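Local atomic coordinates of BH0493 protein (Bacillus halodurans C-125, PDB entry 2QEE), a protein that binds zinc and is probably a metal-dependent enzyme of the amidohydrolase superfamily. Residues Thr25-His30 / Arg408-Phe413; Leu31-Phe36 / Ser165-Ala170; His309-Leu314 / Leu321-Cys326; Met342-Glu345 / Ser350-Pro353; His370-Ile375 / Asp404-Asn409. One frame throughout, in Å; residues are numbered along the deposited sequence.

Contact 1. Residues Thr25-His30 / Arg408-Phe413; sequences TDMHTH and RNFWRF. With ZN (zinc ion), chain T.
Met27 lies over the face of the Phe410 ring, while Thr25 meets the indole of Trp411 at its N-H edge; these two approaches make up most of the contact between strand 24-26 with the loop after it and helix 395-414. Met27 CB is 3.5 Å from the centroid of the Phe410 ring and only 16° off its normal, which identifies a CH-pi contact, displaced toward the CD1-CE1 rim. With chi1 at 49° and two further bends, the methionine chain curls back, so that its CE methyl also nears the ring, 3.9 Å from Phe410 CE1. The sulfur takes an oblique place, Met27 SD lying 5.4 Å from the same centroid in a Met-aromatic contact. In the second pair, Trp411 NE1 donates to Thr25 OG1 over 2.9 Å with an N-H...O angle of 155°, the oxygen sitting close to the indole plane. Thr25 CG2 lies against both aromatic groups, 3.8 Å from Trp411 CZ2 and 3.9 Å from Phe410 CD2. That same CD2 stands above the centre of the indole face. Thr25 OG1 has a second hydrogen-bond partner in Ser407. One residue beyond Met27, His28 NE2 binds zinc at 2.2 Å, and His30 NE2 at 2.3 Å; Asp357 and a water complete the site. A His-X-His pair after the first strand is characteristic of the amidohydrolase superfamily. Chemically, a buried hydroxyl is satisfied by an indole N-H, and the apolar packing of Met27 on Phe410, one residue before His28, probably helps to place that ligand.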
# COMPACT_ATOMS: atom_id res chain seq x y z
N THR C 25 6.52 23.22 15.88
CA THR C 25 5.91 24.13 14.90
C THR C 25 4.90 23.31 14.13
O THR C 25 5.26 22.29 13.49
CB THR C 25 6.91 24.77 13.94
OG1 THR C 25 7.77 25.63 14.72
CG2 THR C 25 6.21 25.59 12.87
N ASP C 26 3.64 23.77 14.13
CA ASP C 26 2.56 22.99 13.48
C ASP C 26 2.30 23.74 12.20
O ASP C 26 1.67 24.83 12.21
CB ASP C 26 1.33 22.96 14.40
CG ASP C 26 0.21 22.05 13.89
OD1 ASP C 26 0.29 21.69 12.69
OD2 ASP C 26 -0.69 21.72 14.69
N MET C 27 2.80 23.23 11.08
CA MET C 27 2.91 24.12 9.91
C MET C 27 1.72 24.20 8.98
O MET C 27 1.82 24.81 7.91
CB MET C 27 4.21 23.96 9.10
CG MET C 27 4.61 22.50 8.72
SD MET C 27 3.41 21.80 7.57
CE MET C 27 3.71 22.72 6.04
N HIS C 28 0.63 23.57 9.37
CA HIS C 28 -0.64 23.77 8.65
C HIS C 28 -1.79 23.43 9.59
O HIS C 28 -1.94 22.26 9.97
CB HIS C 28 -0.75 22.87 7.40
CG HIS C 28 -2.09 22.99 6.73
ND1 HIS C 28 -2.54 24.19 6.23
CD2 HIS C 28 -3.09 22.09 6.53
CE1 HIS C 28 -3.75 24.02 5.72
NE2 HIS C 28 -4.11 22.77 5.91
N THR C 29 -2.58 24.45 9.97
CA THR C 29 -3.76 24.25 10.80
C THR C 29 -4.86 25.15 10.24
O THR C 29 -4.58 25.99 9.43
CB THR C 29 -3.56 24.65 12.29
OG1 THR C 29 -3.59 26.10 12.43
CG2 THR C 29 -2.22 24.12 12.87
N HIS C 30 -6.04 25.00 10.83
CA HIS C 30 -7.19 25.88 10.53
C HIS C 30 -7.55 26.62 11.81
O HIS C 30 -8.71 26.83 12.09
CB HIS C 30 -8.33 25.01 10.06
CG HIS C 30 -8.11 24.54 8.67
ND1 HIS C 30 -8.42 25.31 7.57
CD2 HIS C 30 -7.50 23.43 8.20
CE1 HIS C 30 -8.05 24.67 6.47
NE2 HIS C 30 -7.48 23.53 6.83
N ARG C 408 12.68 22.84 12.87
CA ARG C 408 13.70 23.54 12.08
C ARG C 408 13.63 23.29 10.58
O ARG C 408 13.95 24.18 9.82
CB ARG C 408 15.12 23.22 12.55
CG ARG C 408 15.31 23.46 14.01
CD ARG C 408 16.77 23.16 14.47
NE ARG C 408 16.87 23.37 15.92
CZ ARG C 408 17.84 22.89 16.70
NH1 ARG C 408 18.82 22.13 16.21
NH2 ARG C 408 17.80 23.17 18.00
N ASN C 409 13.22 22.08 10.14
CA ASN C 409 13.16 21.81 8.72
C ASN C 409 12.14 22.72 8.06
O ASN C 409 12.38 23.19 6.94
CB ASN C 409 12.73 20.35 8.41
CG ASN C 409 13.85 19.35 8.67
OD1 ASN C 409 15.05 19.72 8.79
ND2 ASN C 409 13.48 18.01 8.72
N PHE C 410 11.10 23.06 8.80
CA PHE C 410 10.06 23.90 8.21
C PHE C 410 10.65 25.33 8.09
O PHE C 410 10.65 25.93 6.99
CB PHE C 410 8.81 23.96 9.06
CG PHE C 410 7.81 24.98 8.58
CD1 PHE C 410 7.08 24.75 7.40
CD2 PHE C 410 7.61 26.17 9.27
CE1 PHE C 410 6.15 25.70 6.90
CE2 PHE C 410 6.66 27.13 8.81
CZ PHE C 410 5.92 26.89 7.61
N TRP C 411 11.17 25.86 9.19
CA TRP C 411 11.63 27.31 9.11
C TRP C 411 12.77 27.46 8.13
O TRP C 411 12.90 28.47 7.42
CB TRP C 411 12.02 27.78 10.50
CG TRP C 411 10.81 27.82 11.38
CD1 TRP C 411 10.53 27.00 12.43
CD2 TRP C 411 9.71 28.71 11.23
NE1 TRP C 411 9.30 27.36 12.98
CE2 TRP C 411 8.78 28.39 12.23
CE3 TRP C 411 9.41 29.76 10.33
CZ2 TRP C 411 7.57 29.09 12.39
CZ3 TRP C 411 8.18 30.45 10.50
CH2 TRP C 411 7.30 30.12 11.52
N ARG C 412 13.68 26.49 8.12
CA ARG C 412 14.79 26.50 7.18
C ARG C 412 14.24 26.55 5.74
O ARG C 412 14.69 27.35 4.89
CB ARG C 412 15.65 25.25 7.40
CG ARG C 412 17.15 25.46 7.30
CD ARG C 412 17.90 24.32 8.06
NE ARG C 412 19.11 23.91 7.35
CZ ARG C 412 19.14 23.19 6.22
NH1 ARG C 412 18.01 22.81 5.62
NH2 ARG C 412 20.31 22.87 5.68
N PHE C 413 13.24 25.71 5.45
CA PHE C 413 12.75 25.62 4.08
C PHE C 413 12.03 26.92 3.62
O PHE C 413 12.17 27.34 2.46
CB PHE C 413 11.80 24.45 3.93
CG PHE C 413 11.44 24.16 2.47
CD1 PHE C 413 12.38 23.54 1.64
CD2 PHE C 413 10.15 24.44 1.97
CE1 PHE C 413 12.10 23.24 0.27
CE2 PHE C 413 9.86 24.15 0.64
CZ PHE C 413 10.83 23.57 -0.22
ZN ZN T . -6.13 21.85 6.12
O HOH W 1 -6.66 20.99 4.64

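Contact 2. Residues Leu31-Phe36 / Ser165-Ala170; sequences LFSPNF and SRFHAA
Phe167, with chi1 at -69° and CG opposite its carbonyl carbon, presents a ring face to the backbone of Ser33, whose own chi1 of -168° puts OG away from its backbone N and toward Asn35. Ser33 CA sits over the centre of the ring, 3.7 Å from the centroid and 9° off the normal, the geometry of a CH-pi contact. Around this central point the chain passes across the aromatic carbons: Ser33 N is 3.5 Å from Phe167 CD1, and Phe32 O reaches to 3.6 Å from Phe167 CE1 at an oblique angle. Pro34 follows with its ring carbon CD, 3.9 Å from Phe167 CE2. The loop is held in shape by bonds of its own, since Ser33 OG donates to Asn35 OD1 over 2.7 Å and Phe36 N to Ser33 O over 2.9 Å, the latter closing a 3-10 turn. The contact joins the loop after strand 24-26, which leaves the zinc ligands behind, to strand 167-168 at the border of the parallel sheet. No hydrogen bond crosses between 31-36 and 165-170, so an aromatic face against backbone and proline carbons supplies the direct adhesion, while the bond of Ser33 OG with Asp164 N ties the loop just beside the second segment.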
# COMPACT_ATOMS: atom_id res chain seq x y z
N LEU C 31 -6.54 26.91 12.64
CA LEU C 31 -6.78 27.66 13.87
C LEU C 31 -6.47 29.17 13.61
O LEU C 31 -5.82 29.51 12.64
CB LEU C 31 -5.87 27.16 14.99
CG LEU C 31 -6.10 25.67 15.29
CD1 LEU C 31 -5.08 25.27 16.39
CD2 LEU C 31 -7.50 25.46 15.78
N PHE C 32 -6.95 30.04 14.51
CA PHE C 32 -6.60 31.48 14.37
C PHE C 32 -6.13 32.08 15.71
O PHE C 32 -6.52 31.60 16.76
CB PHE C 32 -7.84 32.28 13.90
CG PHE C 32 -8.35 31.85 12.54
CD1 PHE C 32 -7.83 32.41 11.38
CD2 PHE C 32 -9.34 30.86 12.45
CE1 PHE C 32 -8.30 32.00 10.10
CE2 PHE C 32 -9.81 30.42 11.16
CZ PHE C 32 -9.28 30.99 10.00
N SER C 33 -5.30 33.13 15.65
CA SER C 33 -4.92 33.88 16.84
C SER C 33 -6.23 34.28 17.51
O SER C 33 -7.17 34.65 16.82
CB SER C 33 -4.18 35.16 16.43
OG SER C 33 -3.54 35.79 17.52
N PRO C 34 -6.31 34.15 18.83
CA PRO C 34 -7.53 34.34 19.58
C PRO C 34 -8.07 35.76 19.42
O PRO C 34 -9.27 35.92 19.52
CB PRO C 34 -7.13 34.01 21.03
CG PRO C 34 -5.65 34.11 21.07
CD PRO C 34 -5.17 33.76 19.70
N ASN C 35 -7.21 36.74 19.14
CA ASN C 35 -7.67 38.12 18.86
C ASN C 35 -8.51 38.23 17.59
O ASN C 35 -9.25 39.21 17.40
CB ASN C 35 -6.53 39.16 18.88
CG ASN C 35 -5.56 39.00 17.75
OD1 ASN C 35 -5.25 37.88 17.36
ND2 ASN C 35 -5.03 40.12 17.22
N PHE C 36 -8.46 37.23 16.71
CA PHE C 36 -9.35 37.23 15.54
C PHE C 36 -10.79 36.87 15.91
O PHE C 36 -11.67 36.85 15.05
CB PHE C 36 -8.83 36.29 14.44
CG PHE C 36 -7.74 36.88 13.61
CD1 PHE C 36 -6.58 37.42 14.20
CD2 PHE C 36 -7.87 36.93 12.22
CE1 PHE C 36 -5.55 37.97 13.42
CE2 PHE C 36 -6.84 37.48 11.42
CZ PHE C 36 -5.67 38.00 12.04
N SER C 165 2.45 36.44 18.38
CA SER C 165 3.74 36.07 17.82
C SER C 165 3.79 34.55 17.62
O SER C 165 4.66 34.05 16.90
CB SER C 165 4.86 36.45 18.81
OG SER C 165 4.55 35.93 20.10
N ARG C 166 2.87 33.86 18.27
CA ARG C 166 2.79 32.35 18.23
C ARG C 166 2.08 31.84 16.99
O ARG C 166 2.18 30.64 16.65
CB ARG C 166 2.07 31.80 19.44
CG ARG C 166 2.76 32.10 20.76
CD ARG C 166 1.88 31.74 21.95
NE ARG C 166 0.63 32.47 21.95
CZ ARG C 166 -0.31 32.36 22.89
NH1 ARG C 166 -0.16 31.53 23.93
NH2 ARG C 166 -1.41 33.08 22.77
N PHE C 167 1.40 32.75 16.29
CA PHE C 167 0.53 32.41 15.13
C PHE C 167 1.07 33.05 13.89
O PHE C 167 1.40 34.26 13.85
CB PHE C 167 -0.92 32.85 15.37
CG PHE C 167 -1.63 32.07 16.43
CD1 PHE C 167 -2.53 31.05 16.05
CD2 PHE C 167 -1.42 32.33 17.77
CE1 PHE C 167 -3.19 30.29 16.99
CE2 PHE C 167 -2.09 31.61 18.76
CZ PHE C 167 -2.96 30.53 18.39
N HIS C 168 1.20 32.25 12.86
CA HIS C 168 1.79 32.70 11.64
C HIS C 168 0.79 32.56 10.50
O HIS C 168 -0.01 31.65 10.48
CB HIS C 168 3.07 31.93 11.29
CG HIS C 168 4.05 31.88 12.44
ND1 HIS C 168 5.10 32.78 12.56
CD2 HIS C 168 4.10 31.10 13.54
CE1 HIS C 168 5.77 32.51 13.67
NE2 HIS C 168 5.18 31.50 14.29
N ALA C 169 0.84 33.50 9.57
CA ALA C 169 -0.10 33.49 8.42
C ALA C 169 0.33 32.57 7.30
O ALA C 169 1.52 32.44 6.98
CB ALA C 169 -0.27 34.93 7.84
N ALA C 170 -0.67 32.03 6.59
CA ALA C 170 -0.41 31.40 5.31
C ALA C 170 -1.56 31.77 4.37
O ALA C 170 -2.70 31.70 4.79
CB ALA C 170 -0.33 29.84 5.43

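Contact 3. Residues His309-Leu314 / Leu321-Cys326; sequences HELVVL and LMIFGC
Helix 309-314 runs back across strand 321-323 with axes 9.2 Å apart and 144° between their N-to-C directions, as expected where a helix returns the chain for a parallel strand. Its position between strands 298-302 and 321-323 makes it the crossover of a beta-alpha-beta unit. On the strand, Ile323 and Leu321 are directed at the helix. Ile323 divides its two branches between neighbouring helix residues: CG2 is 3.7 Å from Leu311 CG, and CD1 is 4.1 Å from Val312 CG2. This split follows from chi1 at 69°, which sends the CG1 branch between backbone N and carbonyl carbon and swings the CG2 methyl to the backbone N side. Leu311 meets CG2 with its fork, for CD1 lies 3.8 Å and CD2 4.0 Å from Ile323 CG2, and the two side chains run alongside one another, pointing opposite ways. Val312 starts away from the strand, yet its CG2 methyl still reaches Ile323. At the other end Leu321 extends one methyl to the helix backbone, Leu321 CD2 standing 4.0 Å from Leu314 C and 4.2 Å from Leu314 CG. Val300 of the adjoining strand and Leu290 of helix 284-292 continue the apolar surface around these residues. Toward the second subunit, His309 NE2 bonds to Phe329 O and Leu321 O to Arg59 of that chain, which places this unit at the subunit interface. Between the two segments themselves only aliphatic carbons and a little backbone meet, with no hydrogen bond, so the helix is seated on its strand by dispersion and by the exclusion of water.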
# COMPACT_ATOMS: atom_id res chain seq x y z
N HIS C 309 4.30 6.61 -1.56
CA HIS C 309 5.66 6.14 -1.80
C HIS C 309 6.33 6.96 -2.92
O HIS C 309 7.50 7.39 -2.82
CB HIS C 309 5.63 4.65 -2.16
CG HIS C 309 6.98 4.12 -2.55
ND1 HIS C 309 7.39 4.12 -3.85
CD2 HIS C 309 8.01 3.65 -1.82
CE1 HIS C 309 8.62 3.64 -3.92
NE2 HIS C 309 9.02 3.34 -2.70
N GLU C 310 5.61 7.15 -4.03
CA GLU C 310 6.19 7.85 -5.19
C GLU C 310 6.43 9.34 -4.87
O GLU C 310 7.37 9.94 -5.39
CB GLU C 310 5.37 7.61 -6.45
CG GLU C 310 3.97 8.18 -6.39
CD GLU C 310 3.06 7.72 -7.54
OE1 GLU C 310 3.48 6.87 -8.37
OE2 GLU C 310 1.89 8.18 -7.56
N LEU C 311 5.60 9.92 -4.00
CA LEU C 311 5.92 11.27 -3.49
C LEU C 311 7.30 11.32 -2.76
O LEU C 311 8.11 12.26 -2.97
CB LEU C 311 4.81 11.75 -2.56
CG LEU C 311 5.03 13.13 -1.90
CD1 LEU C 311 5.09 14.23 -3.02
CD2 LEU C 311 3.98 13.39 -0.88
N VAL C 312 7.58 10.32 -1.92
CA VAL C 312 8.92 10.21 -1.29
C VAL C 312 9.98 10.09 -2.34
O VAL C 312 11.04 10.81 -2.27
CB VAL C 312 8.99 8.98 -0.40
CG1 VAL C 312 10.40 8.83 0.20
CG2 VAL C 312 7.93 9.14 0.69
N VAL C 313 9.76 9.27 -3.39
CA VAL C 313 10.83 9.15 -4.39
C VAL C 313 11.02 10.48 -5.11
O VAL C 313 12.16 10.88 -5.44
CB VAL C 313 10.54 8.03 -5.44
CG1 VAL C 313 11.73 7.90 -6.43
CG2 VAL C 313 10.31 6.67 -4.73
N LEU C 314 9.94 11.21 -5.33
CA LEU C 314 10.08 12.50 -6.02
C LEU C 314 10.92 13.49 -5.16
O LEU C 314 11.72 14.27 -5.71
CB LEU C 314 8.69 13.07 -6.30
CG LEU C 314 8.71 14.24 -7.32
CD1 LEU C 314 9.38 13.90 -8.66
CD2 LEU C 314 7.26 14.68 -7.54
N LEU C 321 11.62 20.50 -3.27
CA LEU C 321 10.41 19.89 -2.73
C LEU C 321 10.63 19.58 -1.26
O LEU C 321 11.64 18.91 -0.91
CB LEU C 321 10.11 18.56 -3.46
CG LEU C 321 8.89 17.80 -2.95
CD1 LEU C 321 7.60 18.64 -2.99
CD2 LEU C 321 8.76 16.50 -3.77
N MET C 322 9.68 20.00 -0.43
CA MET C 322 9.68 19.60 0.98
C MET C 322 8.32 18.93 1.13
O MET C 322 7.30 19.54 0.90
CB MET C 322 9.78 20.78 1.96
CG MET C 322 9.64 20.42 3.44
SD MET C 322 10.87 19.16 3.89
CE MET C 322 12.35 20.13 3.84
N ILE C 323 8.32 17.65 1.48
CA ILE C 323 7.01 16.98 1.75
C ILE C 323 6.66 17.08 3.21
O ILE C 323 7.56 17.09 4.11
CB ILE C 323 7.02 15.49 1.25
CG1 ILE C 323 7.92 14.64 2.10
CG2 ILE C 323 7.38 15.46 -0.26
CD1 ILE C 323 8.03 13.19 1.48
N PHE C 324 5.37 17.17 3.52
CA PHE C 324 4.95 17.39 4.89
C PHE C 324 3.70 16.60 5.22
O PHE C 324 2.78 16.50 4.34
CB PHE C 324 4.73 18.89 5.20
CG PHE C 324 3.51 19.49 4.54
CD1 PHE C 324 2.28 19.60 5.22
CD2 PHE C 324 3.61 19.98 3.23
CE1 PHE C 324 1.16 20.19 4.61
CE2 PHE C 324 2.49 20.60 2.60
CZ PHE C 324 1.25 20.69 3.33
N GLY C 325 3.71 16.00 6.40
CA GLY C 325 2.50 15.60 7.11
C GLY C 325 1.77 14.40 6.51
O GLY C 325 2.08 13.89 5.43
N CYS C 326 0.77 13.97 7.27
CA CYS C 326 -0.08 12.90 6.86
C CYS C 326 -1.46 13.48 6.90
O CYS C 326 -2.06 13.56 7.95
CB CYS C 326 0.06 11.76 7.89
SG CYS C 326 1.76 11.15 8.08

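Contact 4. Residues Met342-Glu345 / Ser350-Pro353; sequences MRME and SFIP
This is a CH-pi and water-bridged contact between helix 333-347 and the loop that follows it, beside the C-terminal end of strand 321-323. The evidence for the first part is the position of Arg343 CB over the centre of the Phe351 ring, 3.7 Å from the centroid and 14° off the normal. The extended arginine chain then crosses the phenylalanine at about a right angle, bringing Arg343 CD to 3.8 Å from Phe351 CD1. At its far end the guanidinium does not stack: its plane is 67° from that of the ring. With CG between its backbone N and carbonyl carbon (chi1 67°), the Phe351 ring is turned to the helix, and its far rim also nears the next residue, with Phe351 CE2 3.8 Å from Met344 N. Arg343 NH1 donates a hydrogen bond to a water 2.9 Å away, and that water donates one to Pro353 O at 2.8 Å. The other terminal nitrogen, Arg343 NH2, bonds to Gly325 O beyond strand 321-323, while Asn409 holds Phe351 O from helix 395-414. Ser350 O is bonded to Arg59 of the second subunit. Thus one buried arginine spends its aliphatic part on an aromatic face and its charged end on backbone carbonyls, one reached directly and one through water.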
# COMPACT_ATOMS: atom_id res chain seq x y z
N MET C 342 8.61 4.89 5.42
CA MET C 342 9.04 5.05 4.02
C MET C 342 9.83 6.35 3.85
O MET C 342 10.90 6.37 3.25
CB MET C 342 7.86 5.06 3.01
CG MET C 342 7.14 3.67 2.92
SD MET C 342 5.95 3.72 1.57
CE MET C 342 4.64 4.82 2.16
N ARG C 343 9.31 7.40 4.48
CA ARG C 343 9.95 8.70 4.38
C ARG C 343 11.36 8.67 5.02
O ARG C 343 12.32 9.13 4.43
CB ARG C 343 9.08 9.76 5.05
CG ARG C 343 7.86 10.06 4.18
CD ARG C 343 6.86 10.86 4.97
NE ARG C 343 5.81 11.35 4.07
CZ ARG C 343 4.94 12.29 4.47
NH1 ARG C 343 4.98 12.75 5.71
NH2 ARG C 343 4.05 12.83 3.60
N MET C 344 11.48 8.14 6.22
CA MET C 344 12.76 8.15 6.90
C MET C 344 13.71 7.23 6.17
O MET C 344 14.88 7.51 6.09
CB MET C 344 12.61 7.72 8.34
CG MET C 344 13.92 8.09 9.18
SD MET C 344 13.64 8.03 10.94
CE MET C 344 12.68 9.56 11.14
N GLU C 345 13.22 6.09 5.70
CA GLU C 345 14.16 5.14 4.99
C GLU C 345 14.79 5.76 3.74
O GLU C 345 15.95 5.51 3.45
CB GLU C 345 13.43 3.79 4.65
CG GLU C 345 13.20 3.03 6.02
CD GLU C 345 12.24 1.86 5.97
OE1 GLU C 345 11.80 1.41 4.86
OE2 GLU C 345 11.93 1.40 7.13
N SER C 350 15.26 14.54 6.28
CA SER C 350 14.98 15.69 5.37
C SER C 350 13.48 15.81 4.93
O SER C 350 13.17 15.94 3.73
CB SER C 350 15.93 15.68 4.15
OG SER C 350 15.74 14.59 3.24
N PHE C 351 12.59 15.74 5.91
CA PHE C 351 11.18 15.99 5.64
C PHE C 351 10.49 16.47 6.88
O PHE C 351 11.11 16.50 7.96
CB PHE C 351 10.52 14.67 5.16
CG PHE C 351 10.43 13.55 6.22
CD1 PHE C 351 9.20 13.23 6.75
CD2 PHE C 351 11.56 12.77 6.57
CE1 PHE C 351 9.06 12.20 7.72
CE2 PHE C 351 11.46 11.74 7.52
CZ PHE C 351 10.21 11.46 8.10
N ILE C 352 9.22 16.83 6.76
CA ILE C 352 8.40 17.26 7.90
C ILE C 352 7.36 16.16 8.14
O ILE C 352 6.39 15.99 7.36
CB ILE C 352 7.72 18.64 7.61
CG1 ILE C 352 8.80 19.72 7.34
CG2 ILE C 352 6.71 19.01 8.73
CD1 ILE C 352 8.17 20.97 6.66
N PRO C 353 7.57 15.37 9.18
CA PRO C 353 6.64 14.19 9.36
C PRO C 353 5.17 14.51 9.60
O PRO C 353 4.31 13.71 9.21
CB PRO C 353 7.20 13.44 10.58
CG PRO C 353 8.12 14.45 11.28
CD PRO C 353 8.69 15.35 10.16
O HOH W 2 5.47 11.38 8.25

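Contact 5. Residues His370-Ile375 / Asp404-Asn409; sequences HSKSII and DLFSRN
The helical segments lie with their nearest CA atoms 9.5 Å apart at Lys372 and Phe406 and 9.7 Å apart at Ile375 and Leu405. Segment 404-409 contains a pi-type turn, evident in the bond of 2.9 Å from Asn409 N to Asp404 O. The Phe406 ring fills the distance between the helices. Its chi1 of -70° keeps the ring on the backbone N side and aims it at helix 370-375, where it meets two side chains. Ile375 touches its far end, CD1 lying 3.6 Å from Phe406 CZ and CG2 3.8 Å from the same CZ. Lys372 approaches from over one face: its CE stands 4.0 Å above the ring plane of Phe406, toward the rim, and its CG is 3.8 Å from Phe406 CE1. The extended chain carries the ammonium onward, so that Lys372 NZ is 5.5 Å from the Phe406 centroid, at most a weak cation-pi attraction. Its hydrogen bonds go instead to the backbone oxygens of Val19 and Gln22, near the end of helix 8-21. Val24 adds a further apolar neighbour. Lys372 thereby serves two environments, methylenes against the aromatic ring and charge against carbonyl oxygens, which joins helix 363-388 to the turn between helix 8-21 and strand 24-26.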
# COMPACT_ATOMS: atom_id res chain seq x y z
N HIS C 370 -0.89 11.70 19.53
CA HIS C 370 -1.01 10.42 18.79
C HIS C 370 0.12 10.28 17.78
O HIS C 370 0.63 9.16 17.53
CB HIS C 370 -2.35 10.35 18.04
CG HIS C 370 -3.57 10.29 18.92
ND1 HIS C 370 -4.82 10.03 18.39
CD2 HIS C 370 -3.74 10.44 20.25
CE1 HIS C 370 -5.72 10.07 19.37
NE2 HIS C 370 -5.08 10.27 20.51
N SER C 371 0.47 11.41 17.13
CA SER C 371 1.55 11.37 16.13
C SER C 371 2.91 11.26 16.77
O SER C 371 3.76 10.61 16.23
CB SER C 371 1.52 12.61 15.27
OG SER C 371 0.41 12.49 14.36
N LYS C 372 3.14 11.98 17.86
CA LYS C 372 4.47 11.87 18.49
C LYS C 372 4.83 10.45 18.91
O LYS C 372 5.95 10.04 18.69
CB LYS C 372 4.63 12.84 19.67
CG LYS C 372 5.01 14.23 19.16
CD LYS C 372 5.19 15.21 20.40
CE LYS C 372 5.99 16.50 19.99
NZ LYS C 372 6.35 17.37 21.19
N SER C 373 3.86 9.69 19.44
CA SER C 373 4.15 8.31 19.91
C SER C 373 4.61 7.47 18.72
O SER C 373 5.59 6.77 18.82
CB SER C 373 2.97 7.70 20.64
OG SER C 373 1.85 7.56 19.83
N ILE C 374 3.94 7.61 17.57
CA ILE C 374 4.31 6.89 16.35
C ILE C 374 5.67 7.32 15.84
O ILE C 374 6.53 6.49 15.52
CB ILE C 374 3.23 7.00 15.23
CG1 ILE C 374 1.91 6.44 15.74
CG2 ILE C 374 3.74 6.29 13.96
CD1 ILE C 374 0.72 6.71 14.77
N ILE C 375 5.86 8.62 15.71
CA ILE C 375 7.16 9.13 15.24
C ILE C 375 8.32 8.69 16.18
O ILE C 375 9.41 8.28 15.68
CB ILE C 375 7.09 10.67 15.09
CG1 ILE C 375 6.08 11.03 13.97
CG2 ILE C 375 8.50 11.21 14.76
CD1 ILE C 375 5.84 12.56 14.01
N ASP C 404 14.89 19.19 14.12
CA ASP C 404 14.77 19.31 12.68
C ASP C 404 13.38 18.86 12.24
O ASP C 404 12.67 19.59 11.53
CB ASP C 404 15.85 18.47 11.98
CG ASP C 404 17.22 19.16 11.98
OD1 ASP C 404 17.27 20.40 12.15
OD2 ASP C 404 18.24 18.46 11.81
N LEU C 405 12.99 17.68 12.69
CA LEU C 405 11.74 17.09 12.22
C LEU C 405 10.52 17.90 12.67
O LEU C 405 9.59 18.05 11.88
CB LEU C 405 11.58 15.66 12.76
CG LEU C 405 12.63 14.69 12.16
CD1 LEU C 405 12.60 13.42 12.99
CD2 LEU C 405 12.29 14.37 10.66
N PHE C 406 10.51 18.40 13.92
CA PHE C 406 9.29 19.05 14.47
C PHE C 406 9.25 20.56 14.29
O PHE C 406 8.19 21.19 14.54
CB PHE C 406 9.01 18.68 15.93
CG PHE C 406 8.56 17.23 16.09
CD1 PHE C 406 7.21 16.89 16.00
CD2 PHE C 406 9.49 16.23 16.35
CE1 PHE C 406 6.79 15.55 16.11
CE2 PHE C 406 9.09 14.91 16.46
CZ PHE C 406 7.73 14.58 16.38
N SER C 407 10.38 21.14 13.85
CA SER C 407 10.46 22.61 13.77
C SER C 407 11.41 23.19 12.75
O SER C 407 11.02 23.95 11.83
CB SER C 407 10.78 23.20 15.15
OG SER C 407 10.76 24.62 15.05
N ARG C 408 12.68 22.84 12.87
CA ARG C 408 13.70 23.54 12.08
C ARG C 408 13.63 23.29 10.58
O ARG C 408 13.95 24.18 9.82
CB ARG C 408 15.12 23.22 12.55
CG ARG C 408 15.31 23.46 14.01
CD ARG C 408 16.77 23.16 14.47
NE ARG C 408 16.87 23.37 15.92
CZ ARG C 408 17.84 22.89 16.70
NH1 ARG C 408 18.82 22.13 16.21
NH2 ARG C 408 17.80 23.17 18.00
N ASN C 409 13.22 22.08 10.14
CA ASN C 409 13.16 21.81 8.72
C ASN C 409 12.14 22.72 8.06
O ASN C 409 12.38 23.19 6.94
CB ASN C 409 12.73 20.35 8.41
CG ASN C 409 13.85 19.35 8.67
OD1 ASN C 409 15.05 19.72 8.79
ND2 ASN C 409 13.48 18.01 8.72

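Overall arrangement
Contact 1 is the meeting point of the set: it spans the chain from strand 24-26 to helix 395-414. Contacts 2, 3 and 4 fall between these ends in sequence, and contact 5 finishes on the same helix, sharing Arg408 and Asn409 with contact 1. Contacts 3 and 4, with centres 8 Å apart, succeed each other along strand 321-323 and helix 333-347. Contact 5 lies 10 Å from contact 4 and touches it. Contact 2 stands apart, about 27 Å between centres from contacts 3 and 4 on the opposite side of the chain's centre, and reaches contact 1 through Trp411 and His168. Helix 395-414 thus packs beside the strand that leads into the zinc-binding histidines; separately, contacts 1, 3, 4 and 5 reach the second subunit.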